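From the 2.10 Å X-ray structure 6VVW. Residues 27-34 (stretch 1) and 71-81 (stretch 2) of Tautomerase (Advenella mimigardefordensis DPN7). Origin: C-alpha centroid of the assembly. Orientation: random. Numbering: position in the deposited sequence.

Stretch 1 27-34: VIEQTLNA
Stretch 2 71-81: GRNDEVKANFL

Stretch 1 enters as the last turn of a helix (Val27 and Ile28 at phi/psi -83/-25 and -74/-39) and then unwinds: Thr31 sits at -105/42, and Leu32, Asn33 and Ala34 all take positive phi (57/142, 61/170, 58/100). Stretch 2 runs the other way, from loop into helix: Gly71 (106/14) and Arg72 (-114/162) precede a helix from Asp74 onward, held by bonds such as Phe80 N to Val76 O, 2.9 Å, and Leu81 N to Lys77 O, 3.0 Å. CA atoms pair Thr31 with Phe80 at 5.8 Å and Asn33 with Arg72 at 9.0 Å, so the register advances along one stretch as it retreats along the other.

No hydrogen bond crosses between the stretches; packing does the work, burying 341 Å². Thr31 (chi1 37°, p) points toward the helix and lies over the Phe80 ring (chi1 -78°, m; chi2 76°): its CB is 3.5 Å from the centroid, 9° off the normal, a CH-pi contact. Thr31 O also approaches Phe80 CE1 at 3.0 Å. Ile28 CG2 adds an apolar contact with Phe80 CE2, 4.3 Å. Farther along, Leu32 CD1 meets Val76 CG2 at 3.7 Å, apolar against apolar, while Asn33 CB lies obliquely 4.2 Å from Arg72 NE.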

ATOM      1  N   VAL A  27       9.169  -6.010 -18.366  1.00 23.03           N
ATOM      2  CA  VAL A  27       8.055  -6.946 -18.436  1.00 21.63           C
ATOM      3  C   VAL A  27       6.737  -6.204 -18.305  1.00 26.28           C
ATOM      4  O   VAL A  27       5.707  -6.674 -18.819  1.00 27.36           O
ATOM      5  CB  VAL A  27       8.194  -8.040 -17.356  1.00 22.56           C
ATOM      6  CG1 VAL A  27       6.854  -8.600 -16.933  1.00 24.46           C
ATOM      7  CG2 VAL A  27       9.051  -9.175 -17.849  1.00 24.79           C
ATOM      8  N   ILE A  28       6.743  -5.027 -17.675  1.00 22.78           N
ATOM      9  CA  ILE A  28       5.509  -4.263 -17.587  1.00 22.55           C
ATOM     10  C   ILE A  28       5.172  -3.639 -18.936  1.00 24.68           C
ATOM     11  O   ILE A  28       4.007  -3.617 -19.344  1.00 27.92           O
ATOM     12  CB  ILE A  28       5.583  -3.227 -16.465  1.00 20.99           C
ATOM     13  CG1 ILE A  28       5.518  -3.950 -15.131  1.00 20.66           C
ATOM     14  CG2 ILE A  28       4.395  -2.349 -16.538  1.00 22.66           C
ATOM     15  CD1 ILE A  28       5.357  -3.054 -13.981  1.00 20.89           C
ATOM     16  N   GLU A  29       6.174  -3.159 -19.673  1.00 21.45           N
ATOM     17  CA  GLU A  29       5.936  -2.887 -21.082  1.00 20.73           C
ATOM     18  C   GLU A  29       5.516  -4.161 -21.798  1.00 25.20           C
ATOM     19  O   GLU A  29       4.461  -4.223 -22.436  1.00 26.68           O
ATOM     20  CB  GLU A  29       7.179  -2.357 -21.777  1.00 21.64           C
ATOM     21  CG  GLU A  29       8.155  -1.557 -20.995  1.00 23.82           C
ATOM     22  CD  GLU A  29       9.494  -1.573 -21.706  1.00 26.78           C
ATOM     23  OE1 GLU A  29      10.105  -2.659 -21.760  1.00 23.45           O
ATOM     24  OE2 GLU A  29       9.894  -0.525 -22.279  1.00 29.89           O
ATOM     25  N   GLN A  30       6.349  -5.195 -21.702  1.00 25.11           N
ATOM     26  CA  GLN A  30       6.143  -6.441 -22.427  1.00 25.68           C
ATOM     27  C   GLN A  30       4.760  -7.021 -22.177  1.00 25.60           C
ATOM     28  O   GLN A  30       4.336  -7.954 -22.868  1.00 24.47           O
ATOM     29  CB  GLN A  30       7.213  -7.458 -22.032  1.00 23.96           C
ATOM     30  CG  GLN A  30       8.427  -7.474 -22.935  1.00 22.11           C
ATOM     31  CD  GLN A  30       9.264  -8.699 -22.711  1.00 19.06           C
ATOM     32  OE1 GLN A  30       9.064  -9.430 -21.747  1.00 23.20           O
ATOM     33  NE2 GLN A  30      10.189  -8.954 -23.616  1.00 21.71           N
ATOM     34  N   THR A  31       4.058  -6.471 -21.187  1.00 26.66           N
ATOM     35  CA  THR A  31       2.714  -6.889 -20.793  1.00 26.93           C
ATOM     36  C   THR A  31       1.652  -5.905 -21.260  1.00 26.06           C
ATOM     37  O   THR A  31       0.743  -5.564 -20.500  1.00 21.21           O
ATOM     38  CB  THR A  31       2.657  -7.057 -19.286  1.00 26.69           C
ATOM     39  OG1 THR A  31       3.462  -6.026 -18.696  1.00 23.63           O
ATOM     40  CG2 THR A  31       3.180  -8.444 -18.887  1.00 25.50           C
ATOM     41  N   LEU A  32       1.802  -5.412 -22.498  1.00 25.97           N
ATOM     42  CA  LEU A  32       0.845  -4.586 -23.235  1.00 27.41           C
ATOM     43  C   LEU A  32       0.451  -3.295 -22.522  1.00 24.32           C
ATOM     44  O   LEU A  32       0.272  -3.261 -21.299  1.00 25.74           O
ATOM     45  CB  LEU A  32      -0.410  -5.403 -23.576  1.00 24.34           C
ATOM     46  CG  LEU A  32      -0.382  -6.250 -24.860  1.00 23.88           C
ATOM     47  CD1 LEU A  32      -1.154  -7.568 -24.689  1.00 22.33           C
ATOM     48  CD2 LEU A  32      -0.913  -5.486 -26.063  1.00 20.96           C
ATOM     49  N   ASN A  33       0.294  -2.230 -23.310  1.00 25.43           N
ATOM     50  CA  ASN A  33      -0.028  -0.878 -22.853  1.00 28.34           C
ATOM     51  C   ASN A  33       1.044  -0.320 -21.933  1.00 28.42           C
ATOM     52  O   ASN A  33       1.932  -1.052 -21.478  1.00 27.22           O
ATOM     53  CB  ASN A  33      -1.375  -0.817 -22.129  1.00 28.59           C
ATOM     54  CG  ASN A  33      -2.546  -0.969 -23.054  1.00 28.40           C
ATOM     55  OD1 ASN A  33      -2.767  -0.144 -23.951  1.00 27.99           O
ATOM     56  ND2 ASN A  33      -3.329  -2.020 -22.831  1.00 27.61           N
ATOM     57  N   ALA A  34       0.935   0.974 -21.633  1.00 26.72           N
ATOM     58  CA  ALA A  34       1.978   1.696 -20.923  1.00 29.83           C
ATOM     59  C   ALA A  34       3.282   1.592 -21.699  1.00 27.26           C
ATOM     60  O   ALA A  34       3.959   0.558 -21.657  1.00 27.27           O
ATOM     61  CB  ALA A  34       2.137   1.167 -19.492  1.00 28.04           C
ATOM     62  N   GLY A  71      -9.721  -0.832 -17.386  1.00 18.82           N
ATOM     63  CA  GLY A  71      -9.976  -1.031 -18.789  1.00 17.36           C
ATOM     64  C   GLY A  71      -9.183  -2.123 -19.455  1.00 17.55           C
ATOM     65  O   GLY A  71      -9.173  -2.178 -20.693  1.00 22.68           O
ATOM     66  N   ARG A  72      -8.527  -2.993 -18.687  1.00 16.53           N
ATOM     67  CA  ARG A  72      -7.638  -4.023 -19.213  1.00 17.76           C
ATOM     68  C   ARG A  72      -8.234  -5.398 -18.935  1.00 17.64           C
ATOM     69  O   ARG A  72      -9.098  -5.568 -18.077  1.00 17.33           O
ATOM     70  CB  ARG A  72      -6.223  -3.930 -18.604  1.00 21.44           C
ATOM     71  CG  ARG A  72      -5.272  -2.782 -19.097  1.00 22.56           C
ATOM     72  CD  ARG A  72      -3.808  -2.929 -18.515  1.00 16.18           C
ATOM     73  NE  ARG A  72      -3.049  -1.668 -18.397  1.00 17.30           N
ATOM     74  CZ  ARG A  72      -3.308  -0.717 -17.497  1.00 15.57           C
ATOM     75  NH1 ARG A  72      -4.313  -0.889 -16.663  1.00 20.41           N
ATOM     76  NH2 ARG A  72      -2.587   0.407 -17.425  1.00 14.77           N
ATOM     77  N   ASN A  73      -7.739  -6.390 -19.652  1.00 19.84           N
ATOM     78  CA  ASN A  73      -8.408  -7.672 -19.733  1.00 20.74           C
ATOM     79  C   ASN A  73      -7.877  -8.661 -18.712  1.00 18.81           C
ATOM     80  O   ASN A  73      -6.675  -8.727 -18.463  1.00 21.21           O
ATOM     81  CB  ASN A  73      -8.245  -8.251 -21.136  1.00 20.67           C
ATOM     82  CG  ASN A  73      -9.481  -8.956 -21.603  1.00 19.48           C
ATOM     83  OD1 ASN A  73     -10.466  -9.023 -20.889  1.00 22.06           O
ATOM     84  ND2 ASN A  73      -9.436  -9.494 -22.800  1.00 24.60           N
ATOM     85  N   ASP A  74      -8.789  -9.454 -18.155  1.00 16.84           N
ATOM     86  CA  ASP A  74      -8.478 -10.602 -17.326  1.00 17.31           C
ATOM     87  C   ASP A  74      -7.295 -11.390 -17.846  1.00 17.79           C
ATOM     88  O   ASP A  74      -6.576 -12.029 -17.075  1.00 17.27           O
ATOM     89  CB  ASP A  74      -9.677 -11.542 -17.256  1.00 20.11           C
ATOM     90  CG  ASP A  74     -10.637 -11.157 -16.178  1.00 19.66           C
ATOM     91  OD1 ASP A  74     -10.452 -10.061 -15.619  1.00 16.16           O
ATOM     92  OD2 ASP A  74     -11.568 -11.942 -15.900  1.00 19.87           O
ATOM     93  N   GLU A  75      -7.107 -11.410 -19.151  1.00 19.17           N
ATOM     94  CA  GLU A  75      -6.055 -12.282 -19.618  1.00 21.09           C
ATOM     95  C   GLU A  75      -4.754 -11.545 -19.790  1.00 20.10           C
ATOM     96  O   GLU A  75      -3.692 -12.138 -19.596  1.00 23.53           O
ATOM     97  CB  GLU A  75      -6.459 -12.993 -20.909  1.00 22.83           C
ATOM     98  CG  GLU A  75      -7.077 -12.159 -21.978  1.00 21.13           C
ATOM     99  CD  GLU A  75      -7.257 -12.953 -23.254  1.00 22.45           C
ATOM    100  OE1 GLU A  75      -6.899 -14.157 -23.275  1.00 26.19           O
ATOM    101  OE2 GLU A  75      -7.741 -12.377 -24.248  1.00 26.92           O
ATOM    102  N   VAL A  76      -4.783 -10.259 -20.096  1.00 20.52           N
ATOM    103  CA  VAL A  76      -3.518  -9.549 -20.046  1.00 20.20           C
ATOM    104  C   VAL A  76      -3.073  -9.405 -18.602  1.00 20.77           C
ATOM    105  O   VAL A  76      -1.890  -9.563 -18.292  1.00 24.91           O
ATOM    106  CB  VAL A  76      -3.604  -8.198 -20.773  1.00 17.13           C
ATOM    107  CG1 VAL A  76      -4.269  -7.150 -19.917  1.00 18.11           C
ATOM    108  CG2 VAL A  76      -2.219  -7.754 -21.167  1.00 18.74           C
ATOM    109  N   LYS A  77      -4.012  -9.151 -17.689  1.00 19.32           N
ATOM    110  CA  LYS A  77      -3.665  -9.144 -16.276  1.00 19.08           C
ATOM    111  C   LYS A  77      -3.117 -10.495 -15.864  1.00 19.35           C
ATOM    112  O   LYS A  77      -2.026 -10.598 -15.285  1.00 22.46           O
ATOM    113  CB  LYS A  77      -4.888  -8.795 -15.446  1.00 16.41           C
ATOM    114  CG  LYS A  77      -5.509  -7.479 -15.779  1.00 16.68           C
ATOM    115  CD  LYS A  77      -6.789  -7.330 -14.972  1.00 13.92           C
ATOM    116  CE  LYS A  77      -7.517  -6.025 -15.265  1.00 15.72           C
ATOM    117  NZ  LYS A  77      -8.956  -6.094 -14.834  1.00 13.22           N
ATOM    118  N   ALA A  78      -3.853 -11.553 -16.192  1.00 18.70           N
ATOM    119  CA  ALA A  78      -3.343 -12.906 -16.053  1.00 18.55           C
ATOM    120  C   ALA A  78      -1.975 -13.065 -16.681  1.00 19.68           C
ATOM    121  O   ALA A  78      -1.256 -14.005 -16.343  1.00 19.89           O
ATOM    122  CB  ALA A  78      -4.309 -13.901 -16.694  1.00 19.70           C
ATOM    123  N   ASN A  79      -1.594 -12.184 -17.596  1.00 20.89           N
ATOM    124  CA  ASN A  79      -0.295 -12.349 -18.212  1.00 18.71           C
ATOM    125  C   ASN A  79       0.788 -11.667 -17.398  1.00 20.26           C
ATOM    126  O   ASN A  79       1.848 -12.267 -17.159  1.00 21.00           O
ATOM    127  CB  ASN A  79      -0.326 -11.818 -19.644  1.00 22.71           C
ATOM    128  CG  ASN A  79      -0.906 -12.823 -20.616  1.00 22.58           C
ATOM    129  OD1 ASN A  79      -1.667 -13.713 -20.226  1.00 24.79           O
ATOM    130  ND2 ASN A  79      -0.539 -12.703 -21.887  1.00 19.99           N
ATOM    131  N   PHE A  80       0.524 -10.425 -16.974  1.00 22.57           N
ATOM    132  CA  PHE A  80       1.315  -9.766 -15.945  1.00 21.24           C
ATOM    133  C   PHE A  80       1.710 -10.738 -14.857  1.00 20.21           C
ATOM    134  O   PHE A  80       2.890 -10.912 -14.547  1.00 20.67           O
ATOM    135  CB  PHE A  80       0.526  -8.646 -15.284  1.00 17.36           C
ATOM    136  CG  PHE A  80       0.444  -7.397 -16.069  1.00 20.64           C
ATOM    137  CD1 PHE A  80      -0.399  -7.303 -17.155  1.00 23.19           C
ATOM    138  CD2 PHE A  80       1.148  -6.289 -15.683  1.00 18.83           C
ATOM    139  CE1 PHE A  80      -0.511  -6.130 -17.854  1.00 19.60           C
ATOM    140  CE2 PHE A  80       1.045  -5.112 -16.382  1.00 20.62           C
ATOM    141  CZ  PHE A  80       0.218  -5.029 -17.473  1.00 22.12           C
ATOM    142  N   LEU A  81       0.701 -11.354 -14.244  1.00 19.07           N
ATOM    143  CA  LEU A  81       0.946 -12.187 -13.074  1.00 18.32           C
ATOM    144  C   LEU A  81       1.968 -13.281 -13.360  1.00 20.12           C
ATOM    145  O   LEU A  81       2.854 -13.548 -12.537  1.00 21.98           O
ATOM    146  CB  LEU A  81      -0.377 -12.782 -12.591  1.00 17.23           C
ATOM    147  CG  LEU A  81      -1.426 -11.694 -12.403  1.00 17.43           C
ATOM    148  CD1 LEU A  81      -2.742 -12.227 -11.850  1.00 15.90           C
ATOM    149  CD2 LEU A  81      -0.846 -10.648 -11.498  1.00 19.87           C
TER